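Local coordinates for protein GH86A beta-porphyranase (Bacteroides plebeius, PDB 4AW7) that hydrolyses the beta-galactose-(1->4)-6-sulfo-alpha-L-galactose linkages of the red-algal polysaccharide porphyran, releasing mostly disaccharides, at residues A[98-109]-A[134-145]. Residues are numbered along the deposited sequence; the frame is centred on the assembly and turned at random.
Sequences ISVKRYIATEHP and SELVPEFFEPLN. With K (potassium ion), chain G; GAL (beta-D-galactopyranose), chain B; L6S (6-O-sulfo-alpha-L-galactopyranose), chain C; GAL (beta-D-galactopyranose), chain D.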
loop_
_atom_site.group_PDB
_atom_site.type_symbol
_atom_site.label_atom_id
_atom_site.label_comp_id
_atom_site.label_asym_id
_atom_site.label_seq_id
_atom_site.Cartn_x
_atom_site.Cartn_y
_atom_site.Cartn_z
ATOM N N ILE A 98 6.711 -4.592 -28.685
ATOM C CA ILE A 98 6.449 -5.109 -27.338
ATOM C C ILE A 98 5.291 -4.325 -26.747
ATOM O O ILE A 98 5.352 -3.115 -26.559
ATOM C CB ILE A 98 7.676 -5.022 -26.434
ATOM C CG1 ILE A 98 8.850 -5.775 -27.052
ATOM C CG2 ILE A 98 7.333 -5.585 -25.054
ATOM C CD1 ILE A 98 10.106 -5.793 -26.223
ATOM N N SER A 99 4.243 -5.054 -26.420
ATOM C CA SER A 99 3.131 -4.495 -25.671
ATOM C C SER A 99 3.290 -4.819 -24.195
ATOM O O SER A 99 3.971 -5.782 -23.826
ATOM C CB SER A 99 1.829 -5.087 -26.145
ATOM O OG SER A 99 1.470 -4.633 -27.440
ATOM N N VAL A 100 2.629 -4.014 -23.370
ATOM C CA VAL A 100 2.738 -4.104 -21.918
ATOM C C VAL A 100 1.389 -4.435 -21.297
ATOM O O VAL A 100 0.405 -3.709 -21.527
ATOM C CB VAL A 100 3.243 -2.786 -21.325
ATOM C CG1 VAL A 100 3.302 -2.885 -19.824
ATOM C CG2 VAL A 100 4.602 -2.403 -21.882
ATOM N N LYS A 101 1.311 -5.533 -20.542
ATOM C CA LYS A 101 0.117 -5.894 -19.810
ATOM C C LYS A 101 0.300 -5.473 -18.358
ATOM O O LYS A 101 1.325 -5.780 -17.718
ATOM C CB LYS A 101 -0.172 -7.379 -19.865
ATOM C CG LYS A 101 -1.542 -7.774 -19.311
ATOM C CD LYS A 101 -1.776 -9.289 -19.401
ATOM C CE LYS A 101 -3.045 -9.737 -18.750
ATOM N NZ LYS A 101 -4.128 -9.666 -19.709
ATOM N N ARG A 102 -0.691 -4.796 -17.799
ATOM C CA ARG A 102 -0.598 -4.323 -16.434
ATOM C C ARG A 102 -0.819 -5.452 -15.454
ATOM O O ARG A 102 -1.926 -5.906 -15.229
ATOM C CB ARG A 102 -1.568 -3.191 -16.166
ATOM C CG ARG A 102 -1.481 -2.669 -14.732
ATOM C CD ARG A 102 -2.265 -1.357 -14.578
ATOM N NE ARG A 102 -2.249 -0.838 -13.241
ATOM C CZ ARG A 102 -1.354 0.007 -12.771
ATOM N NH1 ARG A 102 -0.282 0.343 -13.454
ATOM N NH2 ARG A 102 -1.505 0.471 -11.546
ATOM N N TYR A 103 0.280 -5.906 -14.848
ATOM C CA TYR A 103 0.301 -6.844 -13.721
ATOM C C TYR A 103 1.741 -6.869 -13.211
ATOM O O TYR A 103 2.650 -6.325 -13.858
ATOM C CB TYR A 103 -0.174 -8.247 -14.104
ATOM C CG TYR A 103 0.753 -9.099 -14.944
ATOM C CD1 TYR A 103 0.851 -8.918 -16.308
ATOM C CD2 TYR A 103 1.539 -10.094 -14.366
ATOM C CE1 TYR A 103 1.676 -9.726 -17.074
ATOM C CE2 TYR A 103 2.364 -10.886 -15.108
ATOM C CZ TYR A 103 2.435 -10.704 -16.465
ATOM O OH TYR A 103 3.278 -11.471 -17.243
ATOM N N ILE A 104 1.926 -7.517 -12.066
ATOM C CA ILE A 104 3.231 -7.740 -11.485
ATOM C C ILE A 104 3.622 -9.201 -11.662
ATOM O O ILE A 104 2.926 -10.099 -11.181
ATOM C CB ILE A 104 3.236 -7.445 -9.972
ATOM C CG1 ILE A 104 2.763 -6.027 -9.654
ATOM C CG2 ILE A 104 4.602 -7.737 -9.372
ATOM C CD1 ILE A 104 2.459 -5.790 -8.163
ATOM N N ALA A 105 4.736 -9.447 -12.350
ATOM C CA ALA A 105 5.338 -10.768 -12.404
ATOM C C ALA A 105 6.301 -10.887 -11.229
ATOM O O ALA A 105 7.132 -9.988 -11.031
ATOM C CB ALA A 105 6.086 -10.962 -13.734
ATOM N N THR A 106 6.209 -11.975 -10.476
ATOM C CA THR A 106 7.117 -12.284 -9.396
ATOM C C THR A 106 7.516 -13.744 -9.460
ATOM O O THR A 106 6.902 -14.519 -10.199
ATOM C CB THR A 106 6.523 -11.862 -8.037
ATOM O OG1 THR A 106 7.558 -11.867 -7.030
ATOM C CG2 THR A 106 5.380 -12.737 -7.612
ATOM N N GLU A 107 8.566 -14.113 -8.735
ATOM C CA GLU A 107 9.017 -15.487 -8.680
ATOM C C GLU A 107 9.118 -15.956 -7.242
ATOM O O GLU A 107 9.537 -15.207 -6.358
ATOM C CB GLU A 107 10.385 -15.633 -9.322
ATOM C CG GLU A 107 10.412 -15.296 -10.801
ATOM C CD GLU A 107 10.082 -16.449 -11.732
ATOM O OE1 GLU A 107 9.298 -17.356 -11.352
ATOM O OE2 GLU A 107 10.613 -16.425 -12.868
ATOM N N HIS A 108 8.809 -17.228 -6.997
ATOM C CA HIS A 108 9.100 -17.826 -5.705
ATOM C C HIS A 108 10.613 -17.839 -5.499
ATOM O O HIS A 108 11.365 -18.119 -6.441
ATOM C CB HIS A 108 8.613 -19.255 -5.617
ATOM C CG HIS A 108 7.133 -19.427 -5.687
ATOM N ND1 HIS A 108 6.287 -19.022 -4.676
ATOM C CD2 HIS A 108 6.351 -19.996 -6.633
ATOM C CE1 HIS A 108 5.046 -19.328 -5.016
ATOM N NE2 HIS A 108 5.059 -19.930 -6.196
ATOM N N PRO A 109 11.080 -17.637 -4.266
ATOM C CA PRO A 109 12.513 -17.659 -3.955
ATOM C C PRO A 109 12.985 -19.104 -3.708
ATOM O O PRO A 109 13.389 -19.455 -2.579
ATOM C CB PRO A 109 12.577 -16.796 -2.691
ATOM C CG PRO A 109 11.319 -17.056 -2.002
ATOM C CD PRO A 109 10.293 -17.168 -3.106
ATOM N N SER A 134 9.967 -10.942 -26.120
ATOM C CA SER A 134 8.576 -11.263 -25.899
ATOM C C SER A 134 7.689 -10.210 -26.545
ATOM O O SER A 134 7.978 -9.037 -26.499
ATOM C CB SER A 134 8.271 -11.289 -24.390
ATOM O OG SER A 134 8.968 -12.319 -23.695
ATOM N N GLU A 135 6.555 -10.659 -27.065
ATOM C CA GLU A 135 5.565 -9.745 -27.624
ATOM C C GLU A 135 4.764 -9.006 -26.567
ATOM O O GLU A 135 4.229 -7.936 -26.847
ATOM C CB GLU A 135 4.596 -10.449 -28.584
ATOM C CG GLU A 135 3.683 -11.492 -28.050
ATOM C CD GLU A 135 2.907 -12.256 -29.136
ATOM O OE1 GLU A 135 3.180 -12.058 -30.350
ATOM O OE2 GLU A 135 2.016 -13.071 -28.752
ATOM N N LEU A 136 4.694 -9.570 -25.362
ATOM C CA LEU A 136 3.898 -9.000 -24.283
ATOM C C LEU A 136 4.722 -9.174 -23.004
ATOM O O LEU A 136 5.150 -10.321 -22.713
ATOM C CB LEU A 136 2.572 -9.764 -24.156
ATOM C CG LEU A 136 1.513 -9.137 -23.231
ATOM C CD1 LEU A 136 1.023 -7.779 -23.705
ATOM C CD2 LEU A 136 0.399 -10.134 -23.045
ATOM N N VAL A 137 4.909 -8.083 -22.277
ATOM C CA VAL A 137 5.640 -8.103 -21.021
ATOM C C VAL A 137 4.796 -7.539 -19.889
ATOM O O VAL A 137 3.914 -6.725 -20.116
ATOM C CB VAL A 137 6.946 -7.301 -21.151
ATOM C CG1 VAL A 137 7.851 -7.920 -22.257
ATOM C CG2 VAL A 137 6.720 -5.829 -21.389
ATOM N N PRO A 138 5.066 -7.934 -18.638
ATOM C CA PRO A 138 4.390 -7.265 -17.513
ATOM C C PRO A 138 4.854 -5.856 -17.329
ATOM O O PRO A 138 6.029 -5.523 -17.539
ATOM C CB PRO A 138 4.818 -8.110 -16.310
ATOM C CG PRO A 138 6.184 -8.647 -16.709
ATOM C CD PRO A 138 6.031 -8.948 -18.199
ATOM N N GLU A 139 3.950 -4.997 -16.869
ATOM C CA GLU A 139 4.355 -3.660 -16.538
ATOM C C GLU A 139 5.358 -3.633 -15.400
ATOM O O GLU A 139 6.185 -2.710 -15.336
ATOM C CB GLU A 139 3.127 -2.781 -16.200
ATOM C CG GLU A 139 3.454 -1.328 -15.932
ATOM C CD GLU A 139 2.241 -0.432 -15.731
ATOM O OE1 GLU A 139 1.093 -0.934 -15.736
ATOM O OE2 GLU A 139 2.462 0.778 -15.555
ATOM N N PHE A 140 5.224 -4.559 -14.454
ATOM C CA PHE A 140 6.094 -4.616 -13.271
ATOM C C PHE A 140 6.717 -5.981 -13.156
ATOM O O PHE A 140 6.053 -7.001 -13.263
ATOM C CB PHE A 140 5.310 -4.331 -11.978
ATOM C CG PHE A 140 4.542 -3.040 -12.025
ATOM C CD1 PHE A 140 5.193 -1.855 -11.775
ATOM C CD2 PHE A 140 3.202 -3.001 -12.365
ATOM C CE1 PHE A 140 4.545 -0.662 -11.885
ATOM C CE2 PHE A 140 2.530 -1.809 -12.446
ATOM C CZ PHE A 140 3.209 -0.639 -12.240
ATOM N N PHE A 141 8.025 -5.998 -12.885
ATOM C CA PHE A 141 8.732 -7.235 -12.544
ATOM C C PHE A 141 9.313 -7.049 -11.142
ATOM O O PHE A 141 10.000 -6.075 -10.879
ATOM C CB PHE A 141 9.827 -7.537 -13.566
ATOM C CG PHE A 141 10.556 -8.841 -13.329
ATOM C CD1 PHE A 141 9.905 -9.980 -12.877
ATOM C CD2 PHE A 141 11.908 -8.955 -13.616
ATOM C CE1 PHE A 141 10.573 -11.165 -12.681
ATOM C CE2 PHE A 141 12.562 -10.179 -13.460
ATOM C CZ PHE A 141 11.907 -11.265 -12.995
ATOM N N GLU A 142 9.021 -8.020 -10.287
ATOM C CA GLU A 142 9.364 -8.021 -8.859
ATOM C C GLU A 142 10.125 -9.337 -8.636
ATOM O O GLU A 142 9.532 -10.361 -8.291
ATOM C CB GLU A 142 8.080 -7.930 -8.054
ATOM C CG GLU A 142 8.238 -7.741 -6.562
ATOM C CD GLU A 142 6.891 -7.689 -5.837
ATOM O OE1 GLU A 142 5.981 -8.457 -6.204
ATOM O OE2 GLU A 142 6.802 -6.877 -4.877
ATOM N N PRO A 143 11.449 -9.342 -8.934
ATOM C CA PRO A 143 12.186 -10.593 -9.127
ATOM C C PRO A 143 11.987 -11.762 -8.164
ATOM O O PRO A 143 11.939 -12.882 -8.602
ATOM C CB PRO A 143 13.623 -10.079 -9.125
ATOM C CG PRO A 143 13.556 -8.802 -9.878
ATOM C CD PRO A 143 12.201 -8.214 -9.523
ATOM N N LEU A 144 11.984 -11.511 -6.851
ATOM C CA LEU A 144 11.808 -12.578 -5.868
ATOM C C LEU A 144 10.820 -12.183 -4.793
ATOM O O LEU A 144 11.010 -11.161 -4.135
ATOM C CB LEU A 144 13.150 -12.931 -5.217
ATOM C CG LEU A 144 14.301 -13.396 -6.096
ATOM C CD1 LEU A 144 15.591 -13.459 -5.291
ATOM C CD2 LEU A 144 13.971 -14.816 -6.685
ATOM N N ASN A 145 9.814 -12.994 -4.599
ATOM C CA ASN A 145 8.828 -12.750 -3.561
ATOM C C ASN A 145 9.381 -13.111 -2.192
ATOM O O ASN A 145 9.984 -14.183 -2.026
ATOM C CB ASN A 145 7.616 -13.610 -3.829
ATOM C CG ASN A 145 6.504 -13.346 -2.834
ATOM O OD1 ASN A 145 6.083 -12.190 -2.654
ATOM N ND2 ASN A 145 6.014 -14.402 -2.178
HETATM K K K G . 3.094 -11.105 -20.128
HETATM C C1 GAL B . 0.807 -19.436 -5.325
HETATM C C2 GAL B . 0.973 -19.079 -6.789
HETATM C C3 GAL B . 0.622 -20.333 -7.589
HETATM C C4 GAL B . 1.538 -21.504 -7.201
HETATM C C5 GAL B . 1.422 -21.666 -5.689
HETATM C C6 GAL B . 2.314 -22.773 -5.177
HETATM O O2 GAL B . 0.175 -17.958 -7.174
HETATM O O3 GAL B . 0.774 -19.984 -8.948
HETATM O O4 GAL B . 2.900 -21.233 -7.560
HETATM O O5 GAL B . 1.754 -20.439 -5.029
HETATM O O6 GAL B . 2.178 -22.865 -3.782
HETATM O O1S L6S C . -2.881 -15.764 -5.759
HETATM O O2S L6S C . -4.185 -17.582 -4.742
HETATM O O3S L6S C . -2.306 -18.052 -6.254
HETATM C C1 L6S C . 2.224 -16.073 -2.066
HETATM C C2 L6S C . 2.904 -17.391 -2.356
HETATM C C3 L6S C . 1.882 -18.532 -2.229
HETATM C C4 L6S C . 0.699 -18.263 -3.235
HETATM C C5 L6S C . 0.117 -16.878 -2.928
HETATM C C6 L6S C . -0.789 -16.429 -4.096
HETATM O O2 L6S C . 4.052 -17.592 -1.505
HETATM O O3 L6S C . 2.475 -19.813 -2.486
HETATM O O4 L6S C . 1.230 -18.315 -4.568
HETATM O O5 L6S C . 1.093 -15.830 -2.866
HETATM O O6 L6S C . -1.992 -17.182 -4.042
HETATM S S1 L6S C . -2.911 -17.116 -5.264
HETATM C C1 GAL D . 2.974 -13.495 1.772
HETATM C C2 GAL D . 3.069 -14.495 0.604
HETATM C C3 GAL D . 1.697 -15.011 0.210
HETATM C C4 GAL D . 0.874 -15.411 1.408
HETATM C C5 GAL D . 0.811 -14.236 2.399
HETATM C C6 GAL D . -0.284 -14.520 3.492
HETATM O O1 GAL D . 4.356 -13.085 2.122
HETATM O O2 GAL D . 3.772 -13.875 -0.521
HETATM O O3 GAL D . 1.785 -16.179 -0.562
HETATM O O4 GAL D . 1.451 -16.572 2.037
HETATM O O5 GAL D . 2.226 -14.024 2.851
HETATM O O6 GAL D . -1.579 -13.946 3.013
HETATM O O HOH W 1 3.018 -6.804 -29.328
HETATM O O HOH W 2 6.590 -17.277 -2.560
#
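Y103 and P138 meet where residues 98-109 bulge against residues 134-145: P138 CB lies 3.5 Å from Y103 CZ, over one face of the ring and offset toward its rim, a CH-pi contact. The tyrosine CG sits between its own backbone N and carbonyl carbon (chi1 73°), which swings the ring back over the proline and brings Y103 OH to 2.9 Å from the potassium ion, near the ring plane; L136 O is a longer ligand at 3.4 Å. Beside this pair, A105 CB abuts P138 CG.

R102 and E139 both extend from the corners of their chains. R102 NH1 reaches E139 OE1 at 3.0 Å in a salt bridge, coming from above the carboxylate plane, with the two flat groups 59° apart. The same NH1 lies at the edge of the F140 ring, one face of which carries E139 CG, while V100 CG1 packs against E139 CB.

On the face bearing I104, F140, T106 and E142, I104 CG1 rests on F140 CB and its CG2 on the E142 chain, whose carboxylate is held by R69, S227 and S271. With chi1 at -166°, T106 OG1 is turned beside its own carbonyl carbon, from where it donates in the carbonyl plane to E142 O at 2.8 Å. A nearly straight bond from N145 N to E107 O continues the pairing to the sugar site. There N145 ND2 donates to O2 of one galactose (chain D) at 2.8 Å, H108 NE2 pairs with O4 of another (chain B), and a water joins H108 ND1 to N145 ND2.

Parallel backbone pairing, interrupted by a beta bulge, joins strand 104-106 to strand 136-142, which helix 120-132 connects in a beta-alpha-beta unit of the catalytic (beta/alpha)8-type barrel, with substrate-binding H108 and N145 just beyond the C-terminal strand ends.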